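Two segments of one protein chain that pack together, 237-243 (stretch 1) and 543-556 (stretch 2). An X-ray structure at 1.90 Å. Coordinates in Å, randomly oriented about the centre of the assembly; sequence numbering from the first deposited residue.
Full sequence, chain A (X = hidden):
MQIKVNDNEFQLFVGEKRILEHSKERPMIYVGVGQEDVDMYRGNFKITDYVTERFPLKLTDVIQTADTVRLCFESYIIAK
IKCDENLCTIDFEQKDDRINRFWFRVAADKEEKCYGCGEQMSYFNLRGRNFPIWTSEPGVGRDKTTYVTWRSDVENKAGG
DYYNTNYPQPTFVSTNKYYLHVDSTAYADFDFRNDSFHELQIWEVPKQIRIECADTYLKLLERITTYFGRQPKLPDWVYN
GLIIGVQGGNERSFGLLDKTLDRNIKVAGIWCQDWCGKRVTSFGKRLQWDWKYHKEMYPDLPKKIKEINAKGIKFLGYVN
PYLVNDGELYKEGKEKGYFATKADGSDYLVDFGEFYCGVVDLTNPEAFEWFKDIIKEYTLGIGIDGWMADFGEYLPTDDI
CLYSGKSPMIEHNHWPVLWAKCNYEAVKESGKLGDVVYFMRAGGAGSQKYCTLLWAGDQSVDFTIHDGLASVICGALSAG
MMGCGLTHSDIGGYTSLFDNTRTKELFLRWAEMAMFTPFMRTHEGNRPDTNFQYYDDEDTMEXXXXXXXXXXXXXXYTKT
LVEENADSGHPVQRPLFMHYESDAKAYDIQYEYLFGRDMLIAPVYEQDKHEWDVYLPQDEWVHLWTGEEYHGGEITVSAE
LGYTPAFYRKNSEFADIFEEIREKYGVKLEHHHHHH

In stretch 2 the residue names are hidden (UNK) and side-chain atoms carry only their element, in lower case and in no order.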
# COMPACT_ATOMS: atom_id res chain seq x y z
N TRP A 237 -23.53 16.66 37.33
CA TRP A 237 -23.20 18.00 36.86
C TRP A 237 -22.93 18.07 35.36
O TRP A 237 -22.97 19.18 34.80
CB TRP A 237 -22.00 18.59 37.62
CG TRP A 237 -20.74 17.76 37.62
CD1 TRP A 237 -20.32 16.92 38.61
CD2 TRP A 237 -19.73 17.70 36.60
NE1 TRP A 237 -19.12 16.35 38.28
CE2 TRP A 237 -18.74 16.81 37.04
CE3 TRP A 237 -19.58 18.32 35.35
CZ2 TRP A 237 -17.61 16.51 36.29
CZ3 TRP A 237 -18.45 18.02 34.60
CH2 TRP A 237 -17.47 17.13 35.07
N VAL A 238 -22.66 16.95 34.68
CA VAL A 238 -22.39 17.06 33.25
C VAL A 238 -23.62 17.58 32.51
O VAL A 238 -23.49 18.25 31.48
CB VAL A 238 -21.89 15.73 32.61
CG1 VAL A 238 -20.77 15.09 33.41
CG2 VAL A 238 -23.04 14.75 32.36
N TYR A 239 -24.81 17.31 33.03
CA TYR A 239 -26.04 17.71 32.35
C TYR A 239 -26.37 19.18 32.52
O TYR A 239 -27.37 19.63 31.97
CB TYR A 239 -27.23 16.86 32.84
CG TYR A 239 -26.96 15.37 32.68
CD1 TYR A 239 -27.08 14.75 31.44
CD2 TYR A 239 -26.55 14.60 33.77
CE1 TYR A 239 -26.80 13.39 31.29
CE2 TYR A 239 -26.29 13.24 33.63
CZ TYR A 239 -26.42 12.64 32.40
OH TYR A 239 -26.15 11.29 32.29
N ASN A 240 -25.57 19.93 33.29
CA ASN A 240 -25.77 21.37 33.43
C ASN A 240 -25.48 22.14 32.14
O ASN A 240 -25.79 23.34 32.09
CB ASN A 240 -24.88 21.93 34.55
CG ASN A 240 -25.28 21.44 35.93
OD1 ASN A 240 -26.42 21.02 36.14
ND2 ASN A 240 -24.36 21.51 36.89
N GLY A 241 -24.91 21.52 31.12
CA GLY A 241 -24.57 22.28 29.93
C GLY A 241 -23.25 21.90 29.28
O GLY A 241 -22.80 20.75 29.33
N LEU A 242 -22.63 22.89 28.64
CA LEU A 242 -21.48 22.64 27.78
C LEU A 242 -20.19 22.54 28.59
O LEU A 242 -20.02 23.24 29.60
CB LEU A 242 -21.37 23.76 26.75
CG LEU A 242 -20.35 23.70 25.62
CD1 LEU A 242 -20.64 22.53 24.71
CD2 LEU A 242 -20.39 25.04 24.82
N ILE A 243 -19.29 21.67 28.15
CA ILE A 243 -17.91 21.64 28.61
C ILE A 243 -17.09 22.41 27.58
O ILE A 243 -16.90 21.92 26.46
CB ILE A 243 -17.38 20.20 28.76
CG1 ILE A 243 -18.31 19.35 29.64
CG2 ILE A 243 -15.94 20.21 29.28
CD1 ILE A 243 -18.33 19.76 31.08
N UNK A 543 -26.56 30.62 18.45
CA UNK A 543 -27.02 29.29 18.04
C UNK A 543 -26.61 28.22 19.05
O UNK A 543 -27.40 27.33 19.37
c UNK A 543 -27.86 29.40 12.34
c UNK A 543 -26.44 28.95 16.66
c UNK A 543 -27.11 29.67 15.50
c UNK A 543 -26.30 29.44 14.23
n UNK A 543 -26.93 30.02 13.05
n UNK A 543 -28.28 28.19 12.70
n UNK A 543 -28.38 29.98 11.27
N UNK A 544 -25.37 28.27 19.53
CA UNK A 544 -24.89 27.27 20.47
C UNK A 544 -25.69 27.32 21.77
O UNK A 544 -25.98 26.28 22.38
c UNK A 544 -21.21 26.85 21.71
c UNK A 544 -22.68 26.48 21.63
c UNK A 544 -23.40 27.48 20.72
c UNK A 544 -22.85 25.08 21.07
N UNK A 545 -26.06 28.52 22.21
CA UNK A 545 -26.93 28.65 23.39
C UNK A 545 -28.19 27.82 23.24
O UNK A 545 -28.60 27.11 24.17
c UNK A 545 -27.28 30.12 23.62
N UNK A 546 -28.83 27.88 22.06
CA UNK A 546 -30.00 27.07 21.81
C UNK A 546 -29.67 25.58 21.84
O UNK A 546 -30.38 24.79 22.50
c UNK A 546 -31.59 26.43 19.89
n UNK A 546 -31.42 24.75 17.04
n UNK A 546 -33.63 24.20 16.69
c UNK A 546 -32.72 24.99 17.24
n UNK A 546 -33.11 26.02 17.98
c UNK A 546 -30.62 27.46 20.47
c UNK A 546 -32.22 26.96 18.61
N UNK A 547 -28.60 25.16 21.15
CA UNK A 547 -28.26 23.74 21.10
C UNK A 547 -27.96 23.20 22.49
O UNK A 547 -28.39 22.09 22.85
c UNK A 547 -27.07 23.51 20.16
c UNK A 547 -28.41 23.38 17.99
c UNK A 547 -27.22 24.01 18.71
c UNK A 547 -25.94 23.81 17.90
N UNK A 548 -27.22 23.96 23.29
CA UNK A 548 -26.89 23.49 24.63
C UNK A 548 -28.13 23.47 25.51
O UNK A 548 -28.31 22.56 26.32
c UNK A 548 -25.59 24.12 26.70
c UNK A 548 -25.77 24.38 25.22
c UNK A 548 -24.45 24.14 24.45
N UNK A 549 -29.02 24.46 25.35
CA UNK A 549 -30.28 24.43 26.09
C UNK A 549 -31.08 23.18 25.75
O UNK A 549 -31.59 22.51 26.65
o UNK A 549 -32.28 25.28 27.84
c UNK A 549 -32.28 25.87 26.74
c UNK A 549 -31.09 25.70 25.80
o UNK A 549 -33.23 26.61 26.38
N UNK A 550 -31.15 22.82 24.46
CA UNK A 550 -31.81 21.57 24.08
C UNK A 550 -31.19 20.39 24.82
O UNK A 550 -31.90 19.51 25.33
c UNK A 550 -32.20 19.97 22.18
c UNK A 550 -32.65 22.40 21.86
c UNK A 550 -31.76 21.37 22.55
N UNK A 551 -29.85 20.34 24.88
CA UNK A 551 -29.19 19.26 25.61
C UNK A 551 -29.66 19.21 27.06
O UNK A 551 -29.97 18.13 27.57
c UNK A 551 -26.85 18.58 26.46
c UNK A 551 -25.81 16.46 27.01
c UNK A 551 -25.56 18.34 28.48
c UNK A 551 -27.67 19.45 25.53
o UNK A 551 -24.54 16.27 29.03
c UNK A 551 -25.31 17.02 28.17
c UNK A 551 -26.58 17.24 26.16
c UNK A 551 -26.32 19.10 27.63
N UNK A 552 -29.75 20.37 27.73
CA UNK A 552 -30.22 20.34 29.11
C UNK A 552 -31.69 19.93 29.20
O UNK A 552 -32.08 19.24 30.15
o UNK A 552 -30.81 22.70 29.15
c UNK A 552 -28.53 22.08 29.76
c UNK A 552 -30.01 21.69 29.80
N UNK A 553 -32.52 20.32 28.23
CA UNK A 553 -33.92 19.91 28.25
C UNK A 553 -34.06 18.40 28.06
O UNK A 553 -34.98 17.79 28.63
s UNK A 553 -35.49 23.08 26.07
c UNK A 553 -34.76 22.17 27.44
c UNK A 553 -37.21 22.55 26.19
c UNK A 553 -34.70 20.68 27.17
N UNK A 554 -33.16 17.79 27.29
CA UNK A 554 -33.19 16.35 27.08
C UNK A 554 -32.70 15.57 28.30
O UNK A 554 -32.99 14.37 28.40
c UNK A 554 -33.93 15.41 24.02
c UNK A 554 -32.79 16.33 24.45
c UNK A 554 -31.65 16.24 23.45
c UNK A 554 -32.32 15.96 25.87
N UNK A 555 -31.97 16.22 29.20
CA UNK A 555 -31.29 15.53 30.29
C UNK A 555 -32.14 14.53 31.07
O UNK A 555 -31.61 13.46 31.42
c UNK A 555 -30.69 16.55 31.26
N UNK A 556 -33.40 14.82 31.42
CA UNK A 556 -34.18 13.80 32.14
C UNK A 556 -34.28 12.50 31.37
O UNK A 556 -34.27 11.43 31.98
c UNK A 556 -34.13 16.10 31.33
c UNK A 556 -35.55 14.46 32.32
c UNK A 556 -35.27 15.92 32.30
O HOH W 1 -22.06 18.02 28.69

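Stretch 2 is a helix that runs past a short 3-10 segment and the start of a strand in stretch 1, and its side chains can be read in order from their atoms. Position 543 carries three carbons, a nitrogen, and a carbon bearing two more nitrogens, a guanidinium that stays far from stretch 1; it is Arg543. At 544 four carbons fork at the second, and CA-to-CB points toward stretch 1, where one terminal methyl meets Leu242. This is Leu544, with CD2 3.7 Å from Leu242 CD2; its chi1 is t and chi2 p, the same wells as in Leu242.

Position 545 has a single side-chain carbon out of reach of stretch 1, hence Ala545. Position 546 repeats the guanidinium pattern in an extended chain bonded elsewhere in the structure, and is Arg546. Four carbons forked at the second, again out of reach, make 547 Leu547.

At 548 one carbon carries two others, directed toward the turn at Gly241 and Leu242. The beta-branched, wholly carbon side chain is Val548. Its CG1 lies 3.9 Å from Gly241 CA and 3.7 Å from Leu242 N, while CG2 is 3.9 Å from Leu242 CB. An ideal CB on Gly241 would stand 3.7 Å from Val548 CG1, but the stronger demand for glycine is local: at its backbone angles such a CB would be jammed against the carbonyl O of Asn240.

Position 549 has two carbons, the second carrying two oxygens, and points away from stretch 1; the carboxylate identifies Asp549. Position 550, one carbon carrying two more, is Val550, out of reach.

Position 551 shows one carbon followed by a six-carbon ring bearing an oxygen, reaching into the bend of stretch 1: this is Tyr551. Its OH lies 3.3 Å from Val238 O, which sits at the ring edge, and 3.8 Å from Tyr239 CD1. A water donates to Gly241 O at 2.9 Å and, more weakly, to Tyr551 OH at 3.1 Å, linking the two stretches.

One carbon bearing an oxygen and a carbon marks 552 as Thr552. Its OG1 donates to Asp549 O at 2.6 Å, within the helix, while its CG2 lies 3.5 Å from Tyr239 O and 3.9 Å from Gly241 N.

Position 553, an unbranched chain of two carbons, sulfur and carbon, is Met553; 554, four carbons forked at the second, is Leu554. Neither reaches stretch 1. The lone carbon of 555 does, so Ala555 places its CB 3.8 Å from Tyr239 CB. At 556 three carbons close onto the backbone nitrogen, giving Pro556, whose N cannot bond to the preceding turn; the helix kinks here.

The contact rests on packing and one bridging water, with no direct hydrogen bond between the stretches. Leu544, Val548, Tyr551 and Ala555 recur every three or four residues on one helical face, and Thr552 beside them lays its methyl against the backbone of the turn.

Stretch 2, residues 543-556: RLARLVDVYTMLAP
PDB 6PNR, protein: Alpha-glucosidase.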